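YrdC-like domain-containing protein (PDB 3L7V) is of unknown function but may bind double-stranded RNA and take part in tRNA modification. Local coordinates at residues 102-107 / 112-117; 150-153 / 158-161; 249-254 / 260-265. All coordinates share one frame; numbering follows the deposited sequence.

Contact 1 of 3, residues 102-107 / 112-117; sequences ELRALA and EIDAFY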
ATOM      1  N   GLU A 102      -7.354  -1.401 -11.918  1.00 21.80           N
ATOM      2  CA  GLU A 102      -6.818  -2.548 -11.168  1.00 19.49           C
ATOM      3  C   GLU A 102      -7.570  -2.757  -9.854  1.00 17.24           C
ATOM      4  O   GLU A 102      -7.951  -3.876  -9.521  1.00 18.89           O
ATOM      5  CB  GLU A 102      -5.309  -2.412 -10.898  1.00 19.15           C
ATOM      6  CG  GLU A 102      -4.738  -3.575 -10.077  1.00 18.02           C
ATOM      7  CD  GLU A 102      -3.260  -3.413  -9.733  1.00 20.59           C
ATOM      8  OE1 GLU A 102      -2.667  -2.355 -10.047  1.00 23.09           O
ATOM      9  OE2 GLU A 102      -2.687  -4.356  -9.154  1.00 21.36           O
ATOM     10  N   LEU A 103      -7.802  -1.677  -9.110  1.00 20.25           N
ATOM     11  CA  LEU A 103      -8.605  -1.789  -7.888  1.00 21.60           C
ATOM     12  C   LEU A 103      -9.973  -2.456  -8.107  1.00 19.73           C
ATOM     13  O   LEU A 103     -10.343  -3.389  -7.389  1.00 17.79           O
ATOM     14  CB  LEU A 103      -8.779  -0.430  -7.210  1.00 26.20           C
ATOM     15  CG  LEU A 103      -9.767  -0.422  -6.044  1.00 24.52           C
ATOM     16  CD1 LEU A 103      -9.148  -1.076  -4.817  1.00 24.31           C
ATOM     17  CD2 LEU A 103     -10.240   0.988  -5.736  1.00 21.24           C
ATOM     18  N   ARG A 104     -10.715  -1.988  -9.105  1.00 24.03           N
ATOM     19  CA  ARG A 104     -12.061  -2.507  -9.357  1.00 25.05           C
ATOM     20  C   ARG A 104     -12.070  -3.940  -9.893  1.00 25.78           C
ATOM     21  O   ARG A 104     -13.049  -4.667  -9.722  1.00 26.53           O
ATOM     22  CB  ARG A 104     -12.821  -1.592 -10.319  1.00 21.29           C
ATOM     23  CG  ARG A 104     -13.105  -0.195  -9.780  1.00 20.34           C
ATOM     24  CD  ARG A 104     -13.882   0.621 -10.806  1.00 22.44           C
ATOM     25  NE  ARG A 104     -14.218   1.959 -10.336  1.00 29.29           N
ATOM     26  CZ  ARG A 104     -13.854   3.089 -10.937  1.00 28.20           C
ATOM     27  NH1 ARG A 104     -13.136   3.067 -12.055  1.00 32.40           N
ATOM     28  NH2 ARG A 104     -14.230   4.246 -10.425  1.00 26.27           N
ATOM     29  N   ALA A 105     -10.982  -4.348 -10.532  1.00 19.10           N
ATOM     30  CA  ALA A 105     -10.842  -5.740 -10.966  1.00 19.66           C
ATOM     31  C   ALA A 105     -10.597  -6.729  -9.826  1.00 24.70           C
ATOM     32  O   ALA A 105     -10.912  -7.910  -9.970  1.00 24.60           O
ATOM     33  CB  ALA A 105      -9.729  -5.875 -12.030  1.00 16.57           C
ATOM     34  N   LEU A 106     -10.042  -6.253  -8.705  1.00 26.14           N
ATOM     35  CA  LEU A 106      -9.537  -7.136  -7.633  1.00 22.42           C
ATOM     36  C   LEU A 106     -10.343  -7.164  -6.319  1.00 21.80           C
ATOM     37  O   LEU A 106     -10.461  -8.209  -5.675  1.00 24.06           O
ATOM     38  CB  LEU A 106      -8.071  -6.792  -7.303  1.00 22.93           C
ATOM     39  CG  LEU A 106      -6.995  -6.902  -8.391  1.00 25.68           C
ATOM     40  CD1 LEU A 106      -5.584  -6.754  -7.796  1.00 27.36           C
ATOM     41  CD2 LEU A 106      -7.119  -8.212  -9.140  1.00 21.26           C
ATOM     42  N   ALA A 107     -10.874  -6.020  -5.913  1.00 15.52           N
ATOM     43  CA  ALA A 107     -11.513  -5.890  -4.603  1.00 19.79           C
ATOM     44  C   ALA A 107     -13.025  -5.725  -4.696  1.00 22.00           C
ATOM     45  O   ALA A 107     -13.514  -5.120  -5.637  1.00 25.37           O
ATOM     46  CB  ALA A 107     -10.894  -4.700  -3.829  1.00 14.87           C
ATOM     47  N   GLU A 112     -20.694   3.731  -2.419  1.00 11.71           N
ATOM     48  CA  GLU A 112     -20.061   4.685  -1.495  1.00 15.74           C
ATOM     49  C   GLU A 112     -18.524   4.499  -1.401  1.00 22.15           C
ATOM     50  O   GLU A 112     -17.766   5.464  -1.468  1.00 18.29           O
ATOM     51  CB  GLU A 112     -20.682   4.587  -0.095  1.00 20.32           C
ATOM     52  CG  GLU A 112     -22.071   5.208   0.037  1.00 34.36           C
ATOM     53  CD  GLU A 112     -22.827   4.778   1.305  1.00 39.49           C
ATOM     54  OE1 GLU A 112     -22.669   3.618   1.764  1.00 34.20           O
ATOM     55  OE2 GLU A 112     -23.597   5.608   1.835  1.00 46.55           O
ATOM     56  N   ILE A 113     -18.069   3.259  -1.236  1.00 16.67           N
ATOM     57  CA  ILE A 113     -16.635   3.003  -1.090  1.00 16.73           C
ATOM     58  C   ILE A 113     -15.900   3.377  -2.371  1.00 25.13           C
ATOM     59  O   ILE A 113     -14.851   4.042  -2.318  1.00 24.01           O
ATOM     60  CB  ILE A 113     -16.329   1.536  -0.694  1.00 16.35           C
ATOM     61  CG1 ILE A 113     -16.840   1.255   0.723  1.00 17.92           C
ATOM     62  CG2 ILE A 113     -14.828   1.270  -0.756  1.00 20.67           C
ATOM     63  CD1 ILE A 113     -17.035  -0.199   1.056  1.00  4.14           C
ATOM     64  N   ASP A 114     -16.452   2.958  -3.515  1.00 22.55           N
ATOM     65  CA  ASP A 114     -15.911   3.331  -4.824  1.00 17.11           C
ATOM     66  C   ASP A 114     -15.762   4.857  -4.961  1.00 21.19           C
ATOM     67  O   ASP A 114     -14.708   5.343  -5.366  1.00 16.46           O
ATOM     68  CB  ASP A 114     -16.786   2.772  -5.960  1.00 19.96           C
ATOM     69  CG  ASP A 114     -16.201   3.052  -7.374  1.00 43.31           C
ATOM     70  OD1 ASP A 114     -15.554   4.101  -7.583  1.00 43.63           O
ATOM     71  OD2 ASP A 114     -16.404   2.222  -8.290  1.00 42.75           O
ATOM     72  N   ALA A 115     -16.824   5.591  -4.620  1.00 22.51           N
ATOM     73  CA  ALA A 115     -16.839   7.056  -4.641  1.00 18.44           C
ATOM     74  C   ALA A 115     -15.837   7.691  -3.658  1.00 18.99           C
ATOM     75  O   ALA A 115     -15.239   8.731  -3.957  1.00 15.62           O
ATOM     76  CB  ALA A 115     -18.259   7.575  -4.345  1.00  6.96           C
ATOM     77  N   PHE A 116     -15.703   7.087  -2.476  1.00 15.15           N
ATOM     78  CA  PHE A 116     -14.698   7.494  -1.468  1.00 18.40           C
ATOM     79  C   PHE A 116     -13.266   7.466  -2.034  1.00 20.84           C
ATOM     80  O   PHE A 116     -12.540   8.444  -1.907  1.00 18.91           O
ATOM     81  CB  PHE A 116     -14.808   6.616  -0.204  1.00 15.75           C
ATOM     82  CG  PHE A 116     -13.933   7.072   0.957  1.00 19.02           C
ATOM     83  CD1 PHE A 116     -14.244   8.222   1.672  1.00 19.38           C
ATOM     84  CD2 PHE A 116     -12.830   6.323   1.356  1.00 17.65           C
ATOM     85  CE1 PHE A 116     -13.452   8.641   2.734  1.00 20.86           C
ATOM     86  CE2 PHE A 116     -12.034   6.734   2.418  1.00 20.25           C
ATOM     87  CZ  PHE A 116     -12.345   7.894   3.109  1.00 20.71           C
ATOM     88  N   TYR A 117     -12.887   6.355  -2.673  1.00 20.98           N
ATOM     89  CA  TYR A 117     -11.581   6.215  -3.337  1.00 19.82           C
ATOM     90  C   TYR A 117     -11.329   7.188  -4.510  1.00 24.95           C
ATOM     91  O   TYR A 117     -10.214   7.701  -4.667  1.00 25.01           O
ATOM     92  CB  TYR A 117     -11.433   4.797  -3.884  1.00 17.86           C
ATOM     93  CG  TYR A 117     -10.685   3.791  -3.030  1.00 20.29           C
ATOM     94  CD1 TYR A 117     -11.372   2.847  -2.273  1.00 19.23           C
ATOM     95  CD2 TYR A 117      -9.287   3.742  -3.032  1.00 19.69           C
ATOM     96  CE1 TYR A 117     -10.691   1.890  -1.525  1.00 21.38           C
ATOM     97  CE2 TYR A 117      -8.597   2.796  -2.287  1.00 13.90           C
ATOM     98  CZ  TYR A 117      -9.297   1.876  -1.538  1.00 23.48           C
ATOM     99  OH  TYR A 117      -8.615   0.935  -0.797  1.00 24.46           O
TER
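Arg104 and Asp114 join two successive helices through a side-on salt bridge, in which the guanidinium offers NE and NH2 and the carboxylate answers with one oxygen for each. Arg104 NE reaches Asp114 OD2 at 3.0 Å. Arg104 NH2 meets Asp114 OD1 at 3.1 Å, and this is the straighter bond, 166° at the hydrogen. OD1 receives its donor on the syn lone pair; OD2 is also approached from the syn side, but from 30° out of the carboxylate plane, consistent with the twist between the two flat groups. Beside this bridge, Leu103 sets CD2 over the centre of one face of the Tyr117 ring, 3.9 Å from the centroid of that ring, a CH-pi contact. The pair illustrates how two successive helices of the YrdC-like domain are joined: helix 100-106 ends, a short link follows, and helix 111-123 starts, with an apolar contact on the inner side and an ion pair toward the surface. Arg104 spans the gap by running extended from CG to NE, whereas Asp114 holds CG anti to its own backbone N (chi1 -176°), which turns the carboxylate toward helix 100-106 to meet the guanidinium. Further out, Gln118 OE1 takes a weak second bond from Arg104 NH2. Tyr117 OH bonds to Phe161 O, which fixes the far end of the ring on strand 158-163, and Leu103 also packs against the Phe161 side chain.

Contact 2 of 3, residues 150-153 / 158-161; sequences ELMT and TSCF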
ATOM      1  N   GLU A 150      -0.438 -16.670   1.103  1.00 31.64           N
ATOM      2  CA  GLU A 150      -0.035 -16.890   2.480  1.00 31.12           C
ATOM      3  C   GLU A 150       0.609 -15.619   3.053  1.00 31.99           C
ATOM      4  O   GLU A 150       0.476 -15.330   4.245  1.00 29.81           O
ATOM      5  CB  GLU A 150       0.907 -18.097   2.551  1.00 32.21           C
ATOM      6  CG  GLU A 150       1.590 -18.321   3.882  1.00 45.72           C
ATOM      7  CD  GLU A 150       2.769 -19.302   3.783  1.00 57.46           C
ATOM      8  OE1 GLU A 150       3.368 -19.625   4.836  1.00 59.92           O
ATOM      9  OE2 GLU A 150       3.099 -19.747   2.657  1.00 55.47           O
ATOM     10  N   LEU A 151       1.279 -14.847   2.195  1.00 35.96           N
ATOM     11  CA  LEU A 151       2.056 -13.688   2.646  1.00 38.44           C
ATOM     12  C   LEU A 151       1.486 -12.289   2.284  1.00 33.94           C
ATOM     13  O   LEU A 151       2.026 -11.273   2.722  1.00 30.38           O
ATOM     14  CB  LEU A 151       3.522 -13.802   2.191  1.00 39.32           C
ATOM     15  CG  LEU A 151       4.426 -14.878   2.817  1.00 44.83           C
ATOM     16  CD1 LEU A 151       4.351 -14.874   4.338  1.00 43.86           C
ATOM     17  CD2 LEU A 151       4.067 -16.243   2.290  1.00 47.78           C
HETATM   18  N   MSE A 152       0.410 -12.226   1.504  1.00 27.98           N
HETATM   19  CA  MSE A 152      -0.193 -10.928   1.192  1.00 27.98           C
HETATM   20  C   MSE A 152      -1.728 -10.842   1.360  1.00 29.11           C
HETATM   21  O   MSE A 152      -2.347  -9.862   0.960  1.00 30.17           O
HETATM   22  CB  MSE A 152       0.269 -10.411  -0.179  1.00 35.18           C
HETATM   23  CG  MSE A 152       0.541 -11.480  -1.233  1.00 40.94           C
HETATM   24 SE   MSE A 152      -1.061 -12.283  -2.003  0.80 39.65          SE
HETATM   25  CE  MSE A 152      -2.155 -10.642  -2.201  1.00 20.98           C
ATOM     26  N   THR A 153      -2.323 -11.880   1.940  1.00 27.49           N
ATOM     27  CA  THR A 153      -3.673 -11.804   2.491  1.00 22.83           C
ATOM     28  C   THR A 153      -3.601 -12.329   3.918  1.00 29.23           C
ATOM     29  O   THR A 153      -2.651 -13.030   4.277  1.00 31.60           O
ATOM     30  CB  THR A 153      -4.711 -12.654   1.705  1.00 25.42           C
ATOM     31  OG1 THR A 153      -4.509 -14.045   1.969  1.00 26.93           O
ATOM     32  CG2 THR A 153      -4.624 -12.407   0.212  1.00 18.97           C
ATOM     33  N   THR A 158      -8.610 -10.985   3.452  1.00 21.59           N
ATOM     34  CA  THR A 158      -8.616  -9.555   3.152  1.00 23.87           C
ATOM     35  C   THR A 158      -7.194  -9.078   2.853  1.00 26.04           C
ATOM     36  O   THR A 158      -6.227  -9.745   3.240  1.00 25.36           O
ATOM     37  CB  THR A 158      -9.213  -8.731   4.332  1.00 24.78           C
ATOM     38  OG1 THR A 158      -8.470  -8.977   5.533  1.00 23.60           O
ATOM     39  CG2 THR A 158     -10.680  -9.104   4.583  1.00 20.21           C
ATOM     40  N   SER A 159      -7.070  -7.943   2.155  1.00 23.19           N
ATOM     41  CA  SER A 159      -5.784  -7.237   2.002  1.00 18.23           C
ATOM     42  C   SER A 159      -5.964  -5.730   2.179  1.00 22.39           C
ATOM     43  O   SER A 159      -7.103  -5.232   2.172  1.00 15.28           O
ATOM     44  CB  SER A 159      -5.150  -7.488   0.625  1.00 19.01           C
ATOM     45  OG  SER A 159      -4.909  -8.863   0.368  1.00 22.32           O
ATOM     46  N   CYS A 160      -4.845  -5.014   2.340  1.00 19.06           N
ATOM     47  CA  CYS A 160      -4.841  -3.549   2.312  1.00 16.50           C
ATOM     48  C   CYS A 160      -4.484  -3.043   0.907  1.00 23.55           C
ATOM     49  O   CYS A 160      -3.363  -3.261   0.442  1.00 25.94           O
ATOM     50  CB  CYS A 160      -3.846  -2.970   3.336  1.00 13.06           C
ATOM     51  SG  CYS A 160      -3.812  -1.127   3.399  1.00 25.57           S
ATOM     52  N   PHE A 161      -5.429  -2.368   0.246  1.00 17.62           N
ATOM     53  CA  PHE A 161      -5.218  -1.822  -1.106  1.00 21.49           C
ATOM     54  C   PHE A 161      -4.894  -0.313  -1.044  1.00 22.64           C
ATOM     55  O   PHE A 161      -5.676   0.466  -0.501  1.00 26.59           O
ATOM     56  CB  PHE A 161      -6.469  -2.051  -1.988  1.00 18.21           C
ATOM     57  CG  PHE A 161      -6.729  -3.502  -2.343  1.00 12.73           C
ATOM     58  CD1 PHE A 161      -6.260  -4.040  -3.536  1.00 10.85           C
ATOM     59  CD2 PHE A 161      -7.451  -4.321  -1.488  1.00  9.17           C
ATOM     60  CE1 PHE A 161      -6.498  -5.359  -3.861  1.00 17.54           C
ATOM     61  CE2 PHE A 161      -7.688  -5.648  -1.804  1.00 18.87           C
ATOM     62  CZ  PHE A 161      -7.211  -6.169  -2.994  1.00 21.61           C
TER
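Ser159 OG donates to the carbonyl oxygen of Met152 across 2.8 Å, and this bond is the tight centre of a small buried contact. The hydroxyl lies in the carbonyl plane, on a lone pair, with a C=O...O angle of 144°. Its direction follows from chi1 of -59°, which sets OG beside the backbone N of Ser159 and anti to the carbonyl carbon. Close by, the methyl CG2 of Thr153 rests 3.6 Å from Ser159 OG, and a CA-H...O contact brings Thr153 CA to 3.4 Å from Thr158 O. The selenomethionine Met152 meets the strand more loosely: its chain, bent at chi2 and chi3, brings CE no nearer than 4.2 Å to Ser159 OG, while also packing on Trp133 and Leu78. At the outer end Glu150 is exposed and forms a salt bridge with Lys75. The contact thus fastens the short, weakly bonded helical turn around 149-152 to the start of strand 158-163, a strand of the central mixed sheet of the YrdC-like fold. Trp133 NE1 also hydrogen-bonds to Ser159 OG. With the proton of the hydroxyl directed at Met152 O, OG is placed to accept from the indole, and one serine links a helical turn, a strand and a tryptophan.

Contact 3 of 3, residues 249-254 / 260-265; sequences LIPQQG and VEPCPV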
ATOM      1  N   LEU A 249     -17.587  -7.439   3.860  1.00 22.68           N
ATOM      2  CA  LEU A 249     -17.811  -6.027   3.502  1.00 29.73           C
ATOM      3  C   LEU A 249     -18.881  -5.346   4.384  1.00 25.91           C
ATOM      4  O   LEU A 249     -19.897  -5.958   4.694  1.00 26.41           O
ATOM      5  CB  LEU A 249     -18.210  -5.924   2.018  1.00 29.92           C
ATOM      6  CG  LEU A 249     -18.138  -4.589   1.257  1.00 28.54           C
ATOM      7  CD1 LEU A 249     -16.747  -3.979   1.347  1.00 22.57           C
ATOM      8  CD2 LEU A 249     -18.556  -4.768  -0.218  1.00 23.51           C
ATOM      9  N   ILE A 250     -18.634  -4.105   4.811  1.00 23.21           N
ATOM     10  CA  ILE A 250     -19.660  -3.295   5.497  1.00 23.11           C
ATOM     11  C   ILE A 250     -20.830  -3.001   4.555  1.00 26.40           C
ATOM     12  O   ILE A 250     -20.653  -2.990   3.330  1.00 28.13           O
ATOM     13  CB  ILE A 250     -19.100  -1.934   5.983  1.00 20.84           C
ATOM     14  CG1 ILE A 250     -18.626  -1.105   4.783  1.00 21.18           C
ATOM     15  CG2 ILE A 250     -17.990  -2.133   7.040  1.00 14.13           C
ATOM     16  CD1 ILE A 250     -18.220   0.319   5.103  1.00 24.18           C
ATOM     17  N   PRO A 251     -22.031  -2.763   5.118  1.00 25.99           N
ATOM     18  CA  PRO A 251     -23.241  -2.451   4.338  1.00 24.48           C
ATOM     19  C   PRO A 251     -23.229  -1.064   3.706  1.00 24.93           C
ATOM     20  O   PRO A 251     -22.510  -0.177   4.184  1.00 22.48           O
ATOM     21  CB  PRO A 251     -24.363  -2.504   5.389  1.00 32.03           C
ATOM     22  CG  PRO A 251     -23.802  -3.245   6.538  1.00 33.08           C
ATOM     23  CD  PRO A 251     -22.335  -2.959   6.542  1.00 28.60           C
ATOM     24  N   GLN A 252     -24.020  -0.894   2.647  1.00 26.76           N
ATOM     25  CA  GLN A 252     -24.336   0.421   2.091  1.00 31.83           C
ATOM     26  C   GLN A 252     -25.201   1.195   3.062  1.00 30.32           C
ATOM     27  O   GLN A 252     -26.197   0.674   3.548  1.00 30.23           O
ATOM     28  CB  GLN A 252     -25.120   0.292   0.779  1.00 35.65           C
ATOM     29  CG  GLN A 252     -24.310   0.448  -0.491  1.00 40.71           C
ATOM     30  CD  GLN A 252     -24.042   1.901  -0.868  1.00 41.40           C
ATOM     31  OE1 GLN A 252     -24.964   2.680  -1.128  1.00 46.15           O
ATOM     32  NE2 GLN A 252     -22.771   2.260  -0.924  1.00 34.56           N
ATOM     33  N   GLN A 253     -24.839   2.449   3.319  1.00 29.71           N
ATOM     34  CA  GLN A 253     -25.629   3.304   4.201  1.00 27.61           C
ATOM     35  C   GLN A 253     -26.780   4.032   3.480  1.00 27.19           C
ATOM     36  O   GLN A 253     -27.944   3.740   3.721  1.00 25.15           O
ATOM     37  CB  GLN A 253     -24.724   4.295   4.965  1.00 23.42           C
ATOM     38  CG  GLN A 253     -23.833   3.601   6.004  1.00 29.25           C
ATOM     39  CD  GLN A 253     -22.918   4.548   6.764  1.00 24.07           C
ATOM     40  OE1 GLN A 253     -23.282   5.687   7.047  1.00 19.99           O
ATOM     41  NE2 GLN A 253     -21.720   4.070   7.105  1.00 20.24           N
ATOM     42  N   GLY A 254     -26.455   4.981   2.609  1.00 19.36           N
ATOM     43  CA  GLY A 254     -27.478   5.804   1.984  1.00 17.74           C
ATOM     44  C   GLY A 254     -27.452   7.200   2.572  1.00 19.83           C
ATOM     45  O   GLY A 254     -27.341   7.364   3.785  1.00 24.37           O
ATOM     46  N   VAL A 260     -25.868   3.785  11.125  1.00 25.49           N
ATOM     47  CA  VAL A 260     -25.724   2.443  10.559  1.00 25.65           C
ATOM     48  C   VAL A 260     -24.454   1.723  11.038  1.00 26.54           C
ATOM     49  O   VAL A 260     -23.376   2.318  11.082  1.00 23.78           O
ATOM     50  CB  VAL A 260     -25.736   2.486   9.027  1.00 26.17           C
ATOM     51  CG1 VAL A 260     -25.444   1.097   8.435  1.00 23.79           C
ATOM     52  CG2 VAL A 260     -27.068   3.017   8.536  1.00 26.08           C
ATOM     53  N   GLU A 261     -24.597   0.449  11.407  1.00 30.47           N
ATOM     54  CA  GLU A 261     -23.464  -0.392  11.816  1.00 31.68           C
ATOM     55  C   GLU A 261     -23.642  -1.817  11.289  1.00 28.67           C
ATOM     56  O   GLU A 261     -24.771  -2.305  11.220  1.00 26.89           O
ATOM     57  CB  GLU A 261     -23.335  -0.447  13.341  1.00 36.98           C
ATOM     58  CG  GLU A 261     -23.090   0.876  14.054  1.00 41.87           C
ATOM     59  CD  GLU A 261     -22.847   0.676  15.552  1.00 52.82           C
ATOM     60  OE1 GLU A 261     -22.792  -0.496  15.983  1.00 57.14           O
ATOM     61  OE2 GLU A 261     -22.707   1.676  16.299  1.00 51.27           O
ATOM     62  N   PRO A 262     -22.533  -2.501  10.934  1.00 25.33           N
ATOM     63  CA  PRO A 262     -21.124  -2.082  11.012  1.00 26.09           C
ATOM     64  C   PRO A 262     -20.791  -0.921  10.072  1.00 24.92           C
ATOM     65  O   PRO A 262     -21.539  -0.672   9.123  1.00 25.01           O
ATOM     66  CB  PRO A 262     -20.350  -3.340  10.570  1.00 25.65           C
ATOM     67  CG  PRO A 262     -21.333  -4.471  10.624  1.00 26.37           C
ATOM     68  CD  PRO A 262     -22.665  -3.847  10.349  1.00 24.90           C
ATOM     69  N   CYS A 263     -19.672  -0.242  10.322  1.00 23.85           N
ATOM     70  CA  CYS A 263     -19.321   0.980   9.592  1.00 18.55           C
ATOM     71  C   CYS A 263     -17.806   1.144   9.411  1.00 21.55           C
ATOM     72  O   CYS A 263     -17.027   0.417  10.028  1.00 18.21           O
ATOM     73  CB  CYS A 263     -19.909   2.194  10.326  1.00 14.96           C
ATOM     74  SG  CYS A 263     -19.287   2.436  12.005  1.00 21.87           S
ATOM     75  N   PRO A 264     -17.376   2.102   8.559  1.00 16.85           N
ATOM     76  CA  PRO A 264     -15.932   2.324   8.348  1.00 10.10           C
ATOM     77  C   PRO A 264     -15.211   2.644   9.661  1.00 21.81           C
ATOM     78  O   PRO A 264     -15.822   3.308  10.497  1.00 19.64           O
ATOM     79  CB  PRO A 264     -15.885   3.562   7.448  1.00 15.15           C
ATOM     80  CG  PRO A 264     -17.255   3.625   6.783  1.00 14.81           C
ATOM     81  CD  PRO A 264     -18.224   2.968   7.717  1.00 10.42           C
ATOM     82  N   VAL A 265     -13.953   2.208   9.834  1.00 19.82           N
ATOM     83  CA  VAL A 265     -13.188   2.518  11.058  1.00 16.72           C
ATOM     84  C   VAL A 265     -11.738   2.970  10.791  1.00 18.99           C
ATOM     85  O   VAL A 265     -10.955   2.233  10.201  1.00 17.63           O
ATOM     86  CB  VAL A 265     -13.120   1.299  12.002  1.00 23.13           C
ATOM     87  CG1 VAL A 265     -12.273   1.631  13.249  1.00 18.46           C
ATOM     88  CG2 VAL A 265     -14.527   0.801  12.391  1.00 22.15           C
TER
HETATM   89  O   HOH W   1     -21.641   1.054   6.910  1.00 20.08           O
HETATM   90  O   HOH W   2     -25.568   5.975   8.626  1.00 21.10           O
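Gln253 lays its aliphatic part along Val260, the two side chains sliding past each other in opposite directions, with Gln253 CG 3.7 Å from Val260 CB. They belong to the two arms of one long irregular loop between strands 239-241 and 265-268 of the central mixed sheet, arms rich in proline that pack mainly through side chains. Beyond CG the glutamine runs extended (chi2 179°), which carries its amide across to the other arm: Gln253 NE2 comes to 3.7 Å from Pro264 CD and lies near the CB of Cys263. Closer to the sheet, Ile250 points its CD1 at the Pro264 ring, with CD1 3.7 Å from Pro264 CD, and the two side chains cross at about a right angle. A similar crossing brings the rings of Pro251 and Pro262 together, CD of the first lying 3.9 Å from CD of the second; the peptide bond before Pro262 is cis. Glu112 in helix 111-123 accepts from the backbone N of Gln253 and of Gly254, holding one arm, while Ser286 holds both, its carbonyl taking a bond from Gln253 NE2 and its hydroxyl donating to Val260 O. Direct polar bonds between the arms are replaced by water. One water donates to Gln253 OE1 at 2.8 Å and accepts a weak bond from the N of Val260, so that each end of the glutamine amide is spoken for. Another water sits between the arms with three partners: it accepts from Gln253 NE2 at 3.0 Å, and donates one hydrogen to Pro251 O at 3.1 Å and the other to Pro262 O at 2.8 Å.

Contact 2 is the most interior of the three, with all its touching residues buried, whereas contacts 1 and 3 each run from buried residues to exposed ones, contact 3 lying farthest from the centre of the chain. The chemistry changes accordingly: a single hydroxyl-to-carbonyl bond in contact 2, an ion pair beside an aliphatic-aromatic contact in contact 1, and proline-rich packing bridged by water in contact 3. Contact 1 touches both of the others. Leu106 and Ala107 pack on Phe161 of contact 2, and Ile113 meets Leu249 of contact 3, so helices 100-106 and 111-123 connect the strand to the outlying loop. Contacts 2 and 3 do not touch, their nearest atoms being about 7 Å apart.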